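Local coordinates for protein phenylacetaldehyde dehydrogenase (Burkholderia cenocepacia, PDB 4O5H) that probably catalyses the NAD+-dependent oxidation of phenylacetaldehyde to phenylacetate, as a member of the aldehyde dehydrogenase family, at residues E114-M125 / G349-V360; S40-V50 / A60-D69. All blocks are in the same frame, centred on the assembly; numbering follows the deposited sequence.

Contact 1 of 2, residues E114-M125 / G349-V360; sequences EIESLDNGKPVM and GMDPATQIGPLV. With NA (sodium ion), chain I.
Met350 bends twice beyond CG (chi2 -64°, chi3 -55°), which turns its thioether back onto Val124 and Glu114, while the first torsion of Ser117, with OG opposite the backbone N, places that oxygen between Lys122 O, to which it donates, and the backbone of Gly349, which it only touches. In the aldehyde dehydrogenase fold this joins the tight turn between the consecutive helices 109-120 and 124-145 to the long loop that follows helix 330-343. SD of Met350 lies 3.8 Å from CB of Val124, CE reaches the CG of Glu114, and CG of Met350 meets CD2 of Leu118 at 4.0 Å. The Met350 chain runs at about a right angle to that of Glu114, whose carboxylate is held elsewhere by Arg110 and Thr23.

Beside this apolar patch the backbones come very close. Gly121, with positive phi, follows the first helix, and Pro123 is the N-cap of the next. The Ser117 OG bond to Lys122 O, 2.8 Å long, ties the end of the first helix across the turn, and the same OG sits 3.3 Å from C of Gly349. Val124 N gives a nearly straight bond (174°) to Gly349 O at 2.8 Å. Water 2 bridges Gly121 O and Gly349 N, and water 1 lies 2.7 Å from Asn120 O and 2.8 Å from Pro358 O, linking the two carbonyls. Farther along, Met125 SD packs against the Pro352 ring. At the opposite end Asp119 binds the sodium ion through both O and OD1, with Val51 and Asp212 completing the protein ligands; water 4, on the same ion, donates to Val360 O at 2.8 Å.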
loop_
_atom_site.group_PDB
_atom_site.type_symbol
_atom_site.label_atom_id
_atom_site.label_comp_id
_atom_site.label_asym_id
_atom_site.label_seq_id
_atom_site.Cartn_x
_atom_site.Cartn_y
_atom_site.Cartn_z
ATOM N N GLU A 114 -28.812 11.339 17.027
ATOM C CA GLU A 114 -28.896 11.503 18.495
ATOM C C GLU A 114 -27.869 10.597 19.212
ATOM O O GLU A 114 -27.181 11.034 20.137
ATOM C CB GLU A 114 -30.330 11.205 18.993
ATOM C CG GLU A 114 -31.326 12.275 18.517
ATOM C CD GLU A 114 -32.750 12.088 18.979
ATOM O OE1 GLU A 114 -33.087 11.045 19.589
ATOM O OE2 GLU A 114 -33.546 13.028 18.708
ATOM N N ILE A 115 -27.779 9.350 18.777
ATOM C CA ILE A 115 -26.842 8.439 19.383
ATOM C C ILE A 115 -25.451 9.018 19.207
ATOM O O ILE A 115 -24.643 9.041 20.145
ATOM C CB ILE A 115 -26.915 7.022 18.713
ATOM C CG1 ILE A 115 -28.226 6.371 19.056
ATOM C CG2 ILE A 115 -25.741 6.154 19.141
ATOM C CD1 ILE A 115 -28.569 5.162 18.214
ATOM N N GLU A 116 -25.150 9.456 17.994
ATOM C CA GLU A 116 -23.823 9.966 17.709
ATOM C C GLU A 116 -23.523 11.218 18.528
ATOM O O GLU A 116 -22.407 11.367 19.069
ATOM C CB GLU A 116 -23.673 10.281 16.230
ATOM C CG GLU A 116 -22.243 10.423 15.786
ATOM C CD GLU A 116 -21.594 9.086 15.445
ATOM O OE1 GLU A 116 -21.681 8.140 16.278
ATOM O OE2 GLU A 116 -21.043 8.978 14.342
ATOM N N SER A 117 -24.506 12.103 18.653
ATOM C CA SER A 117 -24.319 13.332 19.431
ATOM C C SER A 117 -24.090 13.005 20.916
ATOM O O SER A 117 -23.222 13.608 21.561
ATOM C CB SER A 117 -25.542 14.233 19.271
ATOM O OG SER A 117 -25.394 15.416 19.991
ATOM N N LEU A 118 -24.854 12.056 21.449
ATOM C CA LEU A 118 -24.694 11.698 22.855
ATOM C C LEU A 118 -23.352 11.027 23.150
ATOM O O LEU A 118 -22.797 11.186 24.233
ATOM C CB LEU A 118 -25.840 10.790 23.326
ATOM C CG LEU A 118 -27.217 11.448 23.332
ATOM C CD1 LEU A 118 -28.330 10.426 23.542
ATOM C CD2 LEU A 118 -27.286 12.530 24.397
ATOM N N ASP A 119 -22.881 10.216 22.226
ATOM C CA ASP A 119 -21.707 9.362 22.446
ATOM C C ASP A 119 -20.445 10.135 22.133
ATOM O O ASP A 119 -19.475 10.070 22.885
ATOM C CB ASP A 119 -21.855 8.113 21.554
ATOM C CG ASP A 119 -20.855 7.028 21.855
ATOM O OD1 ASP A 119 -20.104 7.127 22.868
ATOM O OD2 ASP A 119 -20.792 6.049 21.045
ATOM N N ASN A 120 -20.453 10.846 21.027
ATOM C CA ASN A 120 -19.263 11.592 20.520
ATOM C C ASN A 120 -19.218 13.036 21.018
ATOM O O ASN A 120 -18.126 13.573 21.281
ATOM C CB ASN A 120 -19.222 11.544 18.985
ATOM C CG ASN A 120 -18.415 12.667 18.374
ATOM O OD1 ASN A 120 -18.849 13.794 18.344
ATOM N ND2 ASN A 120 -17.229 12.354 17.893
ATOM N N GLY A 121 -20.382 13.659 21.140
ATOM C CA GLY A 121 -20.486 15.032 21.643
ATOM C C GLY A 121 -20.819 16.112 20.604
ATOM O O GLY A 121 -21.235 17.224 20.977
ATOM N N LYS A 122 -20.646 15.801 19.321
ATOM C CA LYS A 122 -20.879 16.760 18.271
ATOM C C LYS A 122 -22.353 17.228 18.174
ATOM O O LYS A 122 -23.269 16.542 18.609
ATOM C CB LYS A 122 -20.418 16.233 16.918
ATOM C CG LYS A 122 -21.234 15.057 16.366
ATOM C CD LYS A 122 -20.687 14.651 15.002
ATOM C CE LYS A 122 -19.351 13.952 15.154
ATOM N NZ LYS A 122 -18.617 13.868 13.848
ATOM N N PRO A 123 -22.564 18.434 17.603
ATOM C CA PRO A 123 -23.943 18.915 17.439
ATOM C C PRO A 123 -24.810 17.923 16.656
ATOM O O PRO A 123 -24.424 17.465 15.570
ATOM C CB PRO A 123 -23.771 20.213 16.673
ATOM C CG PRO A 123 -22.380 20.686 17.029
ATOM C CD PRO A 123 -21.582 19.402 17.103
ATOM N N VAL A 124 -25.973 17.617 17.212
ATOM C CA VAL A 124 -26.873 16.668 16.611
ATOM C C VAL A 124 -27.291 17.091 15.186
ATOM O O VAL A 124 -27.468 16.250 14.307
ATOM C CB VAL A 124 -28.101 16.416 17.495
ATOM C CG1 VAL A 124 -29.003 17.652 17.593
ATOM C CG2 VAL A 124 -28.886 15.220 16.992
ATOM N N MET A 125 -27.423 18.382 14.954
ATOM C CA MET A 125 -27.822 18.841 13.621
ATOM C C MET A 125 -26.740 18.524 12.581
ATOM O O MET A 125 -27.051 18.280 11.422
ATOM C CB MET A 125 -28.169 20.333 13.629
ATOM C CG MET A 125 -29.486 20.696 14.350
ATOM S SD MET A 125 -29.801 22.504 14.399
ATOM C CE MET A 125 -29.426 22.932 12.669
ATOM N N GLY A 349 -24.343 18.966 22.565
ATOM C CA GLY A 349 -24.614 18.723 21.158
ATOM C C GLY A 349 -26.085 18.579 20.828
ATOM O O GLY A 349 -26.512 18.859 19.709
ATOM N N MET A 350 -26.872 18.170 21.802
ATOM C CA MET A 350 -28.287 18.025 21.563
ATOM C C MET A 350 -29.054 19.353 21.513
ATOM O O MET A 350 -30.197 19.367 21.076
ATOM C CB MET A 350 -28.910 17.092 22.599
ATOM C CG MET A 350 -28.660 15.620 22.352
ATOM S SD MET A 350 -29.398 15.017 20.822
ATOM C CE MET A 350 -31.105 15.500 21.024
ATOM N N ASP A 351 -28.423 20.467 21.891
ATOM C CA ASP A 351 -29.057 21.789 21.805
ATOM C C ASP A 351 -28.858 22.323 20.398
ATOM O O ASP A 351 -27.730 22.424 19.941
ATOM C CB ASP A 351 -28.402 22.736 22.828
ATOM C CG ASP A 351 -29.006 24.150 22.841
ATOM O OD1 ASP A 351 -29.692 24.575 21.897
ATOM O OD2 ASP A 351 -28.723 24.851 23.820
ATOM N N PRO A 352 -29.954 22.681 19.700
ATOM C CA PRO A 352 -29.821 23.113 18.327
ATOM C C PRO A 352 -29.042 24.415 18.222
ATOM O O PRO A 352 -28.533 24.709 17.165
ATOM C CB PRO A 352 -31.264 23.329 17.854
ATOM C CG PRO A 352 -32.161 22.920 18.949
ATOM C CD PRO A 352 -31.357 22.435 20.101
ATOM N N ALA A 353 -28.922 25.170 19.300
ATOM C CA ALA A 353 -28.110 26.379 19.270
ATOM C C ALA A 353 -26.602 26.113 19.303
ATOM O O ALA A 353 -25.824 27.006 19.026
ATOM C CB ALA A 353 -28.497 27.285 20.426
ATOM N N THR A 354 -26.187 24.895 19.633
ATOM C CA THR A 354 -24.782 24.642 19.897
ATOM C C THR A 354 -24.011 24.647 18.604
ATOM O O THR A 354 -24.387 23.974 17.651
ATOM C CB THR A 354 -24.570 23.313 20.615
ATOM O OG1 THR A 354 -24.979 23.428 21.972
ATOM C CG2 THR A 354 -23.095 22.904 20.570
ATOM N N GLN A 355 -22.917 25.386 18.571
ATOM C CA GLN A 355 -21.993 25.337 17.455
ATOM C C GLN A 355 -20.706 24.613 17.767
ATOM O O GLN A 355 -20.078 24.064 16.863
ATOM C CB GLN A 355 -21.667 26.759 17.013
ATOM C CG GLN A 355 -22.893 27.528 16.603
ATOM C CD GLN A 355 -22.595 28.998 16.401
ATOM O OE1 GLN A 355 -22.349 29.736 17.348
ATOM N NE2 GLN A 355 -22.680 29.436 15.165
ATOM N N ILE A 356 -20.293 24.633 19.026
ATOM C CA ILE A 356 -19.109 23.931 19.491
ATOM C C ILE A 356 -19.515 23.019 20.649
ATOM O O ILE A 356 -19.931 23.516 21.698
ATOM C CB ILE A 356 -18.067 24.955 19.973
ATOM C CG1 ILE A 356 -17.421 25.646 18.778
ATOM C CG2 ILE A 356 -16.990 24.334 20.823
ATOM C CD1 ILE A 356 -16.359 24.815 18.089
ATOM N N GLY A 357 -19.417 21.704 20.434
ATOM C CA GLY A 357 -19.628 20.742 21.494
ATOM C C GLY A 357 -18.393 20.565 22.367
ATOM O O GLY A 357 -17.388 21.214 22.147
ATOM N N PRO A 358 -18.450 19.654 23.340
ATOM C CA PRO A 358 -17.266 19.308 24.152
ATOM C C PRO A 358 -16.330 18.440 23.342
ATOM O O PRO A 358 -16.723 17.929 22.279
ATOM C CB PRO A 358 -17.877 18.473 25.303
ATOM C CG PRO A 358 -19.025 17.791 24.652
ATOM C CD PRO A 358 -19.588 18.790 23.651
ATOM N N LEU A 359 -15.131 18.246 23.837
ATOM C CA LEU A 359 -14.249 17.257 23.308
ATOM C C LEU A 359 -14.714 15.888 23.775
ATOM O O LEU A 359 -15.508 15.775 24.697
ATOM C CB LEU A 359 -12.804 17.574 23.710
ATOM C CG LEU A 359 -12.317 18.998 23.398
ATOM C CD1 LEU A 359 -10.815 19.122 23.625
ATOM C CD2 LEU A 359 -12.644 19.441 21.976
ATOM N N VAL A 360 -14.168 14.839 23.190
ATOM C CA VAL A 360 -14.725 13.501 23.375
ATOM C C VAL A 360 -14.489 12.912 24.767
ATOM O O VAL A 360 -15.239 12.057 25.209
ATOM C CB VAL A 360 -14.208 12.547 22.290
ATOM C CG1 VAL A 360 -12.794 12.066 22.628
ATOM C CG2 VAL A 360 -15.129 11.376 22.152
HETATM NA NA NA I . -18.540 8.255 24.196
HETATM O O HOH W 1 -16.411 15.582 20.764
HETATM O O HOH W 2 -22.305 17.320 23.462
HETATM O O HOH W 3 -27.225 20.449 16.976
HETATM O O HOH W 4 -17.211 10.010 25.071
HETATM O O HOH W 5 -17.598 6.946 25.989
#

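Contact 2 of 2, residues S40-V50 / A60-D69; sequences SDAASGRQLDV and ARVPEADERD
Gln47 sets its amide oxygen over the face of the Arg61 guanidinium without being hydrogen-bonded to it: OE1 stands above the centre of the group, 3.3 Å from CZ, and the two planes are inclined by 37°. The N-H groups of Arg61 point outward in the plane and not at OE1, so any attraction is probably electrostatic. A bend in the arginine at chi3 (76°) turns the guanidinium back toward the glutamine. In its plane, Arg61 NE donates to water 10 at 2.8 Å, and that water donates a hydrogen bond to Asp49 OD1, bridging a pair whose direct salt bridge is long.

These side chains decorate the antiparallel hairpin of strands 47-52 and 57-63. Leu48 and Val62 form a hydrogen-bonded pair, with Leu48 N reaching Val62 O at 2.7 Å and Val62 N returning a bond to Leu48 O; Val50 N binds Ala60 O in the next such pair. On the face bearing Leu48, Val50, Ala60 and Val62, CD1 of Leu48 meets CG2 of Val62 at 3.7 Å, and helix 215-227 packs against this side through Leu215 and Leu218.

Beyond the strands, Glu64 N donates to Arg46 O, and the turn 42-45 rests on the start of helix 67-82. There Asp66 and Asp69 form a capping box: Asp69 OD2 accepts from Asp66 N on its anti lone pair, while OD1 takes Ala43 N at 2.8 Å from the syn side. Arg68 grips Asp66 side-on through NE and NH2, and the methyl CB of Ala43 lies over the centre of its guanidinium, 3.8 Å from CZ.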
loop_
_atom_site.group_PDB
_atom_site.type_symbol
_atom_site.label_atom_id
_atom_site.label_comp_id
_atom_site.label_asym_id
_atom_site.label_seq_id
_atom_site.Cartn_x
_atom_site.Cartn_y
_atom_site.Cartn_z
ATOM N N SER A 40 -23.166 -11.098 21.232
ATOM C CA SER A 40 -22.396 -11.747 22.288
ATOM C C SER A 40 -21.769 -10.775 23.266
ATOM O O SER A 40 -21.337 -9.702 22.895
ATOM C CB SER A 40 -21.248 -12.508 21.657
ATOM O OG SER A 40 -21.739 -13.603 20.908
ATOM N N ASP A 41 -21.685 -11.181 24.520
ATOM C CA ASP A 41 -20.835 -10.496 25.461
ATOM C C ASP A 41 -19.404 -10.934 25.247
ATOM O O ASP A 41 -19.135 -11.876 24.516
ATOM C CB ASP A 41 -21.244 -10.865 26.847
ATOM C CG ASP A 41 -22.695 -10.601 27.080
ATOM O OD1 ASP A 41 -23.129 -9.494 26.803
ATOM O OD2 ASP A 41 -23.401 -11.523 27.547
ATOM N N ALA A 42 -18.478 -10.275 25.919
ATOM C CA ALA A 42 -17.098 -10.732 25.942
ATOM C C ALA A 42 -17.026 -12.040 26.727
ATOM O O ALA A 42 -17.777 -12.222 27.683
ATOM C CB ALA A 42 -16.224 -9.676 26.579
ATOM N N ALA A 43 -16.077 -12.919 26.370
ATOM C CA ALA A 43 -15.868 -14.154 27.103
ATOM C C ALA A 43 -15.691 -13.866 28.590
ATOM O O ALA A 43 -16.123 -14.657 29.420
ATOM C CB ALA A 43 -14.656 -14.925 26.547
ATOM N N SER A 44 -15.013 -12.767 28.915
ATOM C CA SER A 44 -14.710 -12.455 30.307
ATOM C C SER A 44 -15.935 -11.904 31.064
ATOM O O SER A 44 -15.892 -11.751 32.263
ATOM C CB SER A 44 -13.598 -11.397 30.362
ATOM O OG SER A 44 -14.072 -10.147 29.876
ATOM N N GLY A 45 -16.990 -11.549 30.353
ATOM C CA GLY A 45 -18.022 -10.732 30.941
ATOM C C GLY A 45 -17.685 -9.234 31.150
ATOM O O GLY A 45 -18.556 -8.490 31.536
ATOM N N ARG A 46 -16.459 -8.779 30.920
ATOM C CA ARG A 46 -16.107 -7.398 31.230
ATOM C C ARG A 46 -16.794 -6.413 30.312
ATOM O O ARG A 46 -17.087 -6.711 29.157
ATOM C CB ARG A 46 -14.585 -7.154 31.184
ATOM C CG ARG A 46 -13.829 -7.661 32.439
ATOM C CD ARG A 46 -12.381 -7.156 32.519
ATOM N NE ARG A 46 -11.568 -7.900 31.596
ATOM C CZ ARG A 46 -10.250 -8.091 31.706
ATOM N NH1 ARG A 46 -9.542 -7.596 32.725
ATOM N NH2 ARG A 46 -9.619 -8.788 30.770
ATOM N N GLN A 47 -17.033 -5.218 30.844
ATOM C CA GLN A 47 -17.647 -4.166 30.075
ATOM C C GLN A 47 -16.912 -2.852 30.244
ATOM O O GLN A 47 -16.259 -2.620 31.235
ATOM C CB GLN A 47 -19.078 -3.945 30.554
ATOM C CG GLN A 47 -20.035 -5.080 30.299
ATOM C CD GLN A 47 -21.377 -4.807 30.942
ATOM O OE1 GLN A 47 -21.521 -4.922 32.160
ATOM N NE2 GLN A 47 -22.329 -4.404 30.156
ATOM N N LEU A 48 -17.083 -1.966 29.292
ATOM C CA LEU A 48 -16.611 -0.602 29.509
ATOM C C LEU A 48 -17.714 0.418 29.398
ATOM O O LEU A 48 -18.702 0.220 28.720
ATOM C CB LEU A 48 -15.428 -0.288 28.619
ATOM C CG LEU A 48 -15.684 -0.349 27.150
ATOM C CD1 LEU A 48 -16.189 0.990 26.674
ATOM C CD2 LEU A 48 -14.387 -0.665 26.464
ATOM N N ASP A 49 -17.551 1.499 30.147
ATOM C CA ASP A 49 -18.514 2.582 30.191
ATOM C C ASP A 49 -18.513 3.436 28.950
ATOM O O ASP A 49 -17.483 3.747 28.417
ATOM C CB ASP A 49 -18.220 3.508 31.363
ATOM C CG ASP A 49 -18.489 2.867 32.697
ATOM O OD1 ASP A 49 -19.218 1.849 32.802
ATOM O OD2 ASP A 49 -17.964 3.423 33.665
ATOM N N VAL A 50 -19.706 3.838 28.545
ATOM C CA VAL A 50 -19.882 4.844 27.536
ATOM C C VAL A 50 -20.345 6.123 28.217
ATOM O O VAL A 50 -21.336 6.124 28.941
ATOM C CB VAL A 50 -20.916 4.415 26.504
ATOM C CG1 VAL A 50 -20.967 5.408 25.373
ATOM C CG2 VAL A 50 -20.543 3.047 25.973
ATOM N N ALA A 60 -24.335 4.227 28.889
ATOM C CA ALA A 60 -24.412 2.865 28.406
ATOM C C ALA A 60 -23.152 2.144 28.832
ATOM O O ALA A 60 -22.192 2.766 29.265
ATOM C CB ALA A 60 -24.533 2.809 26.866
ATOM N N ARG A 61 -23.167 0.830 28.640
ATOM C CA ARG A 61 -21.997 -0.013 28.779
ATOM C C ARG A 61 -21.928 -0.983 27.608
ATOM O O ARG A 61 -22.941 -1.482 27.148
ATOM C CB ARG A 61 -22.083 -0.789 30.070
ATOM C CG ARG A 61 -22.265 0.099 31.297
ATOM C CD ARG A 61 -22.492 -0.727 32.532
ATOM N NE ARG A 61 -21.251 -1.316 33.008
ATOM C CZ ARG A 61 -21.171 -2.245 33.973
ATOM N NH1 ARG A 61 -22.278 -2.705 34.585
ATOM N NH2 ARG A 61 -19.971 -2.720 34.337
ATOM N N VAL A 62 -20.731 -1.254 27.127
ATOM C CA VAL A 62 -20.545 -2.208 26.017
ATOM C C VAL A 62 -19.494 -3.249 26.409
ATOM O O VAL A 62 -18.706 -3.013 27.343
ATOM C CB VAL A 62 -20.147 -1.512 24.704
ATOM C CG1 VAL A 62 -21.204 -0.487 24.314
ATOM C CG2 VAL A 62 -18.762 -0.893 24.797
ATOM N N PRO A 63 -19.451 -4.396 25.695
ATOM C CA PRO A 63 -18.423 -5.348 26.005
ATOM C C PRO A 63 -17.012 -4.817 25.829
ATOM O O PRO A 63 -16.739 -4.060 24.894
ATOM C CB PRO A 63 -18.690 -6.498 25.045
ATOM C CG PRO A 63 -20.171 -6.402 24.799
ATOM C CD PRO A 63 -20.371 -4.911 24.684
ATOM N N GLU A 64 -16.131 -5.283 26.715
ATOM C CA GLU A 64 -14.704 -5.054 26.615
ATOM C C GLU A 64 -14.006 -6.333 26.105
ATOM O O GLU A 64 -13.641 -7.214 26.884
ATOM C CB GLU A 64 -14.156 -4.669 27.982
ATOM C CG GLU A 64 -12.694 -4.273 27.904
ATOM C CD GLU A 64 -11.906 -4.558 29.151
ATOM O OE1 GLU A 64 -12.375 -4.387 30.285
ATOM O OE2 GLU A 64 -10.782 -4.964 28.972
ATOM N N ALA A 65 -13.816 -6.410 24.788
ATOM C CA ALA A 65 -13.294 -7.620 24.132
ATOM C C ALA A 65 -11.822 -7.792 24.389
ATOM O O ALA A 65 -11.107 -6.823 24.484
ATOM C CB ALA A 65 -13.509 -7.545 22.642
ATOM N N ASP A 66 -11.392 -9.033 24.545
ATOM C CA ASP A 66 -9.962 -9.344 24.537
ATOM C C ASP A 66 -9.629 -10.118 23.256
ATOM O O ASP A 66 -10.469 -10.233 22.339
ATOM C CB ASP A 66 -9.494 -10.001 25.867
ATOM C CG ASP A 66 -9.994 -11.445 26.061
ATOM O OD1 ASP A 66 -10.502 -12.087 25.141
ATOM O OD2 ASP A 66 -9.888 -11.972 27.181
ATOM N N GLU A 67 -8.417 -10.633 23.202
ATOM C CA GLU A 67 -7.915 -11.360 22.067
ATOM C C GLU A 67 -8.797 -12.565 21.689
ATOM O O GLU A 67 -8.981 -12.862 20.489
ATOM C CB GLU A 67 -6.463 -11.806 22.372
ATOM C CG GLU A 67 -5.740 -12.321 21.154
ATOM C CD GLU A 67 -4.207 -12.368 21.335
ATOM O OE1 GLU A 67 -3.760 -12.831 22.414
ATOM O OE2 GLU A 67 -3.453 -11.966 20.383
ATOM N N ARG A 68 -9.381 -13.231 22.679
ATOM C CA ARG A 68 -10.242 -14.403 22.423
ATOM C C ARG A 68 -11.442 -13.991 21.594
ATOM O O ARG A 68 -11.810 -14.657 20.638
ATOM C CB ARG A 68 -10.792 -15.015 23.727
ATOM C CG ARG A 68 -9.765 -15.582 24.671
ATOM C CD ARG A 68 -10.406 -15.987 26.013
ATOM N NE ARG A 68 -10.682 -14.832 26.863
ATOM C CZ ARG A 68 -11.210 -14.895 28.082
ATOM N NH1 ARG A 68 -11.565 -16.062 28.622
ATOM N NH2 ARG A 68 -11.395 -13.782 28.777
ATOM N N ASP A 69 -12.063 -12.884 21.976
ATOM C CA ASP A 69 -13.257 -12.422 21.273
ATOM C C ASP A 69 -12.900 -11.981 19.845
ATOM O O ASP A 69 -13.635 -12.246 18.884
ATOM C CB ASP A 69 -13.953 -11.282 22.045
ATOM C CG ASP A 69 -14.183 -11.637 23.509
ATOM O OD1 ASP A 69 -14.923 -12.620 23.794
ATOM O OD2 ASP A 69 -13.599 -10.970 24.374
HETATM O O HOH W 6 -17.352 -13.389 22.521
HETATM O O HOH W 7 -13.059 -11.487 27.022
HETATM O O HOH W 8 -12.299 -9.024 28.219
HETATM O O HOH W 9 -22.150 -4.796 27.463
HETATM O O HOH W 10 -18.559 -0.739 32.500
#

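Contact 1 is largely buried, whereas contact 2 is partly exposed and lies farther from the centre of the chain; their centres are about 26 Å apart. Contact 1 brings together segments far apart in sequence and relies on close backbone approach, bridging waters and packing of a bent methionine. Contact 2 is local, a hairpin with its flanking turn and helix start, and carries charged side chains along its outer parts over an apolar inner face. They meet at the sodium ion: Val50 CG1 packs 3.2 Å from Asp119 OD1, and Val51, next along strand 47-52, binds the same ion as Asp119.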